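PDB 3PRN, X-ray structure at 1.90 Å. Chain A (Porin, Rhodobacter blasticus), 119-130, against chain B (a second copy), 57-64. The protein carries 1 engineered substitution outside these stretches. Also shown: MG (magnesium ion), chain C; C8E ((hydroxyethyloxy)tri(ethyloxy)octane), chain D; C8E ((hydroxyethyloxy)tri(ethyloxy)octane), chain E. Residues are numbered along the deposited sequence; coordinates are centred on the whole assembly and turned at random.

Chain A, residues 119-130: SKYDASGALDNY
Chain B (57-64) DGDAFAGT

Contact between two porin subunits: loop A:Ser119 to A:Tyr130 packs against loop B:Asp57 to B:Thr64, burying 449 Å² summed over both sides, with no regular helix or strand in either. Chain A doubles back through three type I turns (A:Asp122 to A:Gly125, A:Gly125 to A:Asp128, A:Leu127 to A:Tyr130), closed by A:Gly125 N to A:Asp122 O (3.3 Å), A:Asp128 N to A:Gly125 O (3.3 Å) and A:Tyr130 N to A:Leu127 O (3.2 Å). Chain B therefore meets two limbs: CA of A:Tyr121 lies 4.3 Å from CA of B:Gly63, CA of A:Asp128 4.9 Å from CA of B:Ala62, and CA of A:Asn129 5.0 Å from CA of B:Gly58.

B:Phe61 (phi/psi 69/1) and B:Ala62 (55/43) have positive phi, and B:Ala62 N donates back to B:Asp59 O (3.2 Å). B:Phe61 is held at both ends of its backbone: A:Asp122 N donates to B:Phe61 O (2.8 Å, 162°), while B:Phe61 N makes a weak bond to A:Asp128 OD1 (2.9 Å, 120°). The m rotamer of A:Asp128 (chi1 -68°, chi2 6°) brings its carboxylate to that NH. CA-H...O contacts supplement these bonds, from A:Tyr121 CA to B:Ala62 O (3.5 Å) and from B:Phe61 CA to A:Asp122 O (3.5 Å).

The side chain of A:Asp122 (t, chi2 -18°) serves its own turn: OD1 accepts from A:Ser124 N and from A:Ser124 OG, both at 2.7 Å. A:Ser124 (p) uses OG in turn to accept from A:Ala126 N (3.2 Å).

Water satisfies further backbone groups. Water 1 donates to A:Lys120 O (3.0 Å) and B:Ala62 O (2.8 Å), bridging two carbonyls that cannot bond each other. Water 3 accepts from B:Gly58 N (3.1 Å) and donates to A:Asp128 O (3.0 Å). Water 4 donates to B:Gly58 O (2.8 Å) and accepts weakly from A:Asn129 ND2 (3.3 Å; m, chi2 -70°). B:Asp57 (p) coordinates magnesium through OD1 (2.1 Å), while its OD2 accepts from water 5 (2.6 Å) and the metal-bound water 7 (2.7 Å).

Apolar packing fills the remaining space. B:Ala62 points toward chain A, its CB 3.5 Å from CB of A:Leu127 (m, t); the small methyl fits this close backbone approach. A:Tyr121 (p, chi2 87°) sets CB 3.7 Å from B:Gly63 CA, where a B:Gly63 CB would fall 2.7 Å from A:Tyr121 CB and clash. B:Gly58 (93/-13) and A:Gly125 (91/-7) suit glycine for another reason, since a CB would jam against the preceding carbonyl O. The buried B:Phe61 (m, chi2 -65°) points away overall from CA to CB, yet A:Ala123 O lies at its ring edge, 3.7 Å from CD1. Detergent chain D covers one face of this ring, and one face of the A:Tyr121 ring. Detergent chain E accepts from B:Ala60 N at O21 (2.8 Å, 160°).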

# COMPACT_ATOMS: atom_id res chain seq x y z
N SER A 119 -1.58 9.74 -10.73
CA SER A 119 -1.51 9.58 -9.29
C SER A 119 -2.05 8.27 -8.77
O SER A 119 -1.67 7.94 -7.62
CB SER A 119 -2.23 10.72 -8.56
OG SER A 119 -1.49 11.92 -8.63
N LYS A 120 -2.86 7.56 -9.52
CA LYS A 120 -3.51 6.36 -9.06
C LYS A 120 -3.50 5.24 -10.10
O LYS A 120 -3.12 5.54 -11.24
CB LYS A 120 -5.02 6.68 -8.87
CG LYS A 120 -5.18 7.65 -7.69
CD LYS A 120 -6.68 7.81 -7.42
CE LYS A 120 -6.88 8.75 -6.25
NZ LYS A 120 -8.31 9.08 -6.03
N TYR A 121 -3.95 4.07 -9.72
CA TYR A 121 -4.06 2.94 -10.62
C TYR A 121 -5.21 3.28 -11.62
O TYR A 121 -5.96 4.24 -11.40
CB TYR A 121 -4.39 1.68 -9.81
CG TYR A 121 -5.84 1.66 -9.30
CD1 TYR A 121 -6.90 1.16 -10.06
CD2 TYR A 121 -6.12 2.14 -8.04
CE1 TYR A 121 -8.20 1.11 -9.58
CE2 TYR A 121 -7.41 2.12 -7.53
CZ TYR A 121 -8.44 1.60 -8.30
OH TYR A 121 -9.73 1.63 -7.76
N ASP A 122 -5.33 2.55 -12.69
CA ASP A 122 -6.45 2.77 -13.64
C ASP A 122 -7.17 1.44 -13.87
O ASP A 122 -6.56 0.57 -14.48
CB ASP A 122 -5.94 3.28 -14.98
CG ASP A 122 -7.09 3.48 -15.98
OD1 ASP A 122 -8.20 2.95 -15.85
OD2 ASP A 122 -6.85 4.22 -16.95
N ALA A 123 -8.40 1.28 -13.39
CA ALA A 123 -9.06 -0.04 -13.51
C ALA A 123 -9.41 -0.41 -14.95
O ALA A 123 -9.56 -1.60 -15.18
CB ALA A 123 -10.34 -0.09 -12.65
N SER A 124 -9.46 0.54 -15.89
CA SER A 124 -9.77 0.18 -17.27
C SER A 124 -8.68 -0.67 -17.91
O SER A 124 -8.92 -1.32 -18.95
CB SER A 124 -9.99 1.42 -18.14
OG SER A 124 -8.79 2.18 -18.32
N GLY A 125 -7.44 -0.66 -17.37
CA GLY A 125 -6.40 -1.47 -18.06
C GLY A 125 -5.68 -0.61 -19.09
O GLY A 125 -4.66 -1.02 -19.66
N ALA A 126 -6.15 0.61 -19.33
CA ALA A 126 -5.54 1.45 -20.34
C ALA A 126 -4.09 1.84 -20.04
O ALA A 126 -3.35 2.04 -21.03
CB ALA A 126 -6.28 2.79 -20.53
N LEU A 127 -3.70 1.97 -18.79
CA LEU A 127 -2.31 2.37 -18.52
C LEU A 127 -1.36 1.20 -18.32
O LEU A 127 -0.22 1.48 -17.90
CB LEU A 127 -2.30 3.24 -17.27
CG LEU A 127 -3.07 4.55 -17.32
CD1 LEU A 127 -2.95 5.25 -15.96
CD2 LEU A 127 -2.56 5.46 -18.45
N ASP A 128 -1.73 -0.05 -18.53
CA ASP A 128 -0.87 -1.18 -18.14
C ASP A 128 0.52 -1.23 -18.77
O ASP A 128 1.48 -1.65 -18.14
CB ASP A 128 -1.56 -2.54 -18.46
CG ASP A 128 -2.78 -2.83 -17.59
OD1 ASP A 128 -3.26 -2.00 -16.76
OD2 ASP A 128 -3.34 -3.94 -17.72
N ASN A 129 0.67 -0.78 -20.03
CA ASN A 129 1.96 -0.78 -20.68
C ASN A 129 2.40 0.63 -21.03
O ASN A 129 3.23 0.83 -21.93
CB ASN A 129 1.87 -1.66 -21.95
CG ASN A 129 1.81 -3.12 -21.51
OD1 ASN A 129 2.81 -3.66 -21.03
ND2 ASN A 129 0.68 -3.80 -21.62
N TYR A 130 1.83 1.59 -20.31
CA TYR A 130 2.16 2.99 -20.51
C TYR A 130 3.56 3.24 -19.96
O TYR A 130 3.94 2.88 -18.85
CB TYR A 130 1.09 3.81 -19.83
CG TYR A 130 1.29 5.29 -19.64
CD1 TYR A 130 2.22 5.81 -18.75
CD2 TYR A 130 0.45 6.17 -20.30
CE1 TYR A 130 2.33 7.17 -18.52
CE2 TYR A 130 0.55 7.54 -20.10
CZ TYR A 130 1.46 8.03 -19.19
OH TYR A 130 1.50 9.38 -19.00
N ASP B 57 6.81 -3.46 -14.74
CA ASP B 57 6.21 -2.94 -15.98
C ASP B 57 5.26 -4.03 -16.51
O ASP B 57 5.52 -5.24 -16.42
CB ASP B 57 7.29 -2.55 -17.01
CG ASP B 57 8.02 -3.79 -17.47
OD1 ASP B 57 8.97 -4.21 -16.76
OD2 ASP B 57 7.61 -4.39 -18.49
N GLY B 58 4.12 -3.56 -17.01
CA GLY B 58 3.11 -4.51 -17.54
C GLY B 58 2.07 -4.91 -16.50
O GLY B 58 1.06 -5.53 -16.89
N ASP B 59 2.29 -4.61 -15.18
CA ASP B 59 1.33 -5.05 -14.15
C ASP B 59 -0.08 -4.51 -14.43
O ASP B 59 -0.32 -3.35 -14.82
CB ASP B 59 1.65 -4.59 -12.70
CG ASP B 59 2.70 -5.50 -12.07
OD1 ASP B 59 3.03 -6.50 -12.66
OD2 ASP B 59 3.21 -5.14 -10.97
N ALA B 60 -1.01 -5.41 -14.18
CA ALA B 60 -2.42 -5.08 -14.39
C ALA B 60 -2.81 -3.86 -13.54
O ALA B 60 -2.40 -3.70 -12.38
CB ALA B 60 -3.24 -6.29 -13.90
N PHE B 61 -3.65 -3.03 -14.11
CA PHE B 61 -4.21 -1.83 -13.55
C PHE B 61 -3.22 -0.70 -13.34
O PHE B 61 -3.63 0.30 -12.75
CB PHE B 61 -4.95 -2.16 -12.25
CG PHE B 61 -5.87 -3.36 -12.38
CD1 PHE B 61 -6.97 -3.31 -13.23
CD2 PHE B 61 -5.62 -4.50 -11.65
CE1 PHE B 61 -7.80 -4.42 -13.33
CE2 PHE B 61 -6.45 -5.62 -11.75
CZ PHE B 61 -7.54 -5.57 -12.60
N ALA B 62 -1.94 -0.86 -13.70
CA ALA B 62 -0.98 0.22 -13.49
C ALA B 62 -1.01 0.63 -12.01
O ALA B 62 -0.96 1.79 -11.63
CB ALA B 62 -1.22 1.37 -14.48
N GLY B 63 -1.06 -0.37 -11.11
CA GLY B 63 -1.13 -0.13 -9.68
C GLY B 63 -0.24 -1.10 -8.87
O GLY B 63 0.33 -2.05 -9.44
N THR B 64 -0.11 -0.80 -7.59
CA THR B 64 0.75 -1.62 -6.74
C THR B 64 -0.02 -1.91 -5.44
O THR B 64 -0.64 -0.96 -4.89
CB THR B 64 2.02 -0.81 -6.36
OG1 THR B 64 2.62 -0.32 -7.57
CG2 THR B 64 3.10 -1.64 -5.64
MG MG C . 9.87 -6.12 -16.81
C1 C8E D . -3.14 -3.56 -7.96
C2 C8E D . -3.61 -2.37 -7.27
C3 C8E D . -5.03 -2.46 -6.92
C4 C8E D . -5.74 -1.76 -7.99
C5 C8E D . -6.67 -2.79 -8.53
C6 C8E D . -8.03 -2.41 -8.31
C7 C8E D . -8.67 -3.13 -9.36
C8 C8E D . -10.14 -3.03 -9.24
O9 C8E D . -10.94 -3.12 -10.43
C10 C8E D . -11.19 -4.43 -10.89
C11 C8E D . -12.07 -4.31 -12.11
O12 C8E D . -13.31 -3.57 -11.84
C13 C8E D . -13.37 -2.13 -12.13
C14 C8E D . -13.43 -1.05 -11.01
O15 C8E D . -14.12 0.25 -10.97
C16 C8E D . -13.22 1.37 -11.10
C17 C8E D . -12.24 1.68 -9.96
O18 C8E D . -11.39 2.79 -9.79
C19 C8E D . -11.87 4.15 -9.86
C20 C8E D . -11.55 5.09 -8.56
O21 C8E D . -12.79 5.52 -7.98
C1 C8E E . -6.24 -6.51 -2.14
C2 C8E E . -5.06 -6.12 -2.90
C3 C8E E . -5.41 -5.65 -4.25
C4 C8E E . -5.23 -6.80 -5.12
C5 C8E E . -6.57 -6.99 -5.75
C6 C8E E . -6.49 -6.77 -7.16
C7 C8E E . -7.61 -7.55 -7.60
C8 C8E E . -7.85 -7.34 -9.03
O9 C8E E . -8.46 -8.41 -9.79
C10 C8E E . -9.87 -8.50 -9.69
C11 C8E E . -10.30 -9.63 -10.59
O12 C8E E . -9.85 -9.47 -11.97
C13 C8E E . -8.60 -10.12 -12.41
C14 C8E E . -7.31 -9.31 -12.75
O15 C8E E . -6.27 -9.56 -13.76
C16 C8E E . -5.04 -10.04 -13.18
C17 C8E E . -4.20 -9.10 -12.31
O18 C8E E . -2.91 -9.28 -11.78
C19 C8E E . -1.78 -9.66 -12.61
C20 C8E E . -0.48 -8.68 -12.53
O21 C8E E . -0.23 -8.13 -13.84
O HOH W 1 -0.57 4.45 -12.35
O HOH W 2 1.70 -1.37 -14.66
O HOH W 3 4.23 -0.51 -17.56
O HOH W 4 0.47 -6.33 -19.49
O HOH W 5 5.69 -5.30 -20.00
O HOH W 6 7.76 -7.23 -16.07
O HOH W 7 9.00 -6.67 -18.87
O HOH W 8 10.17 -6.07 -14.33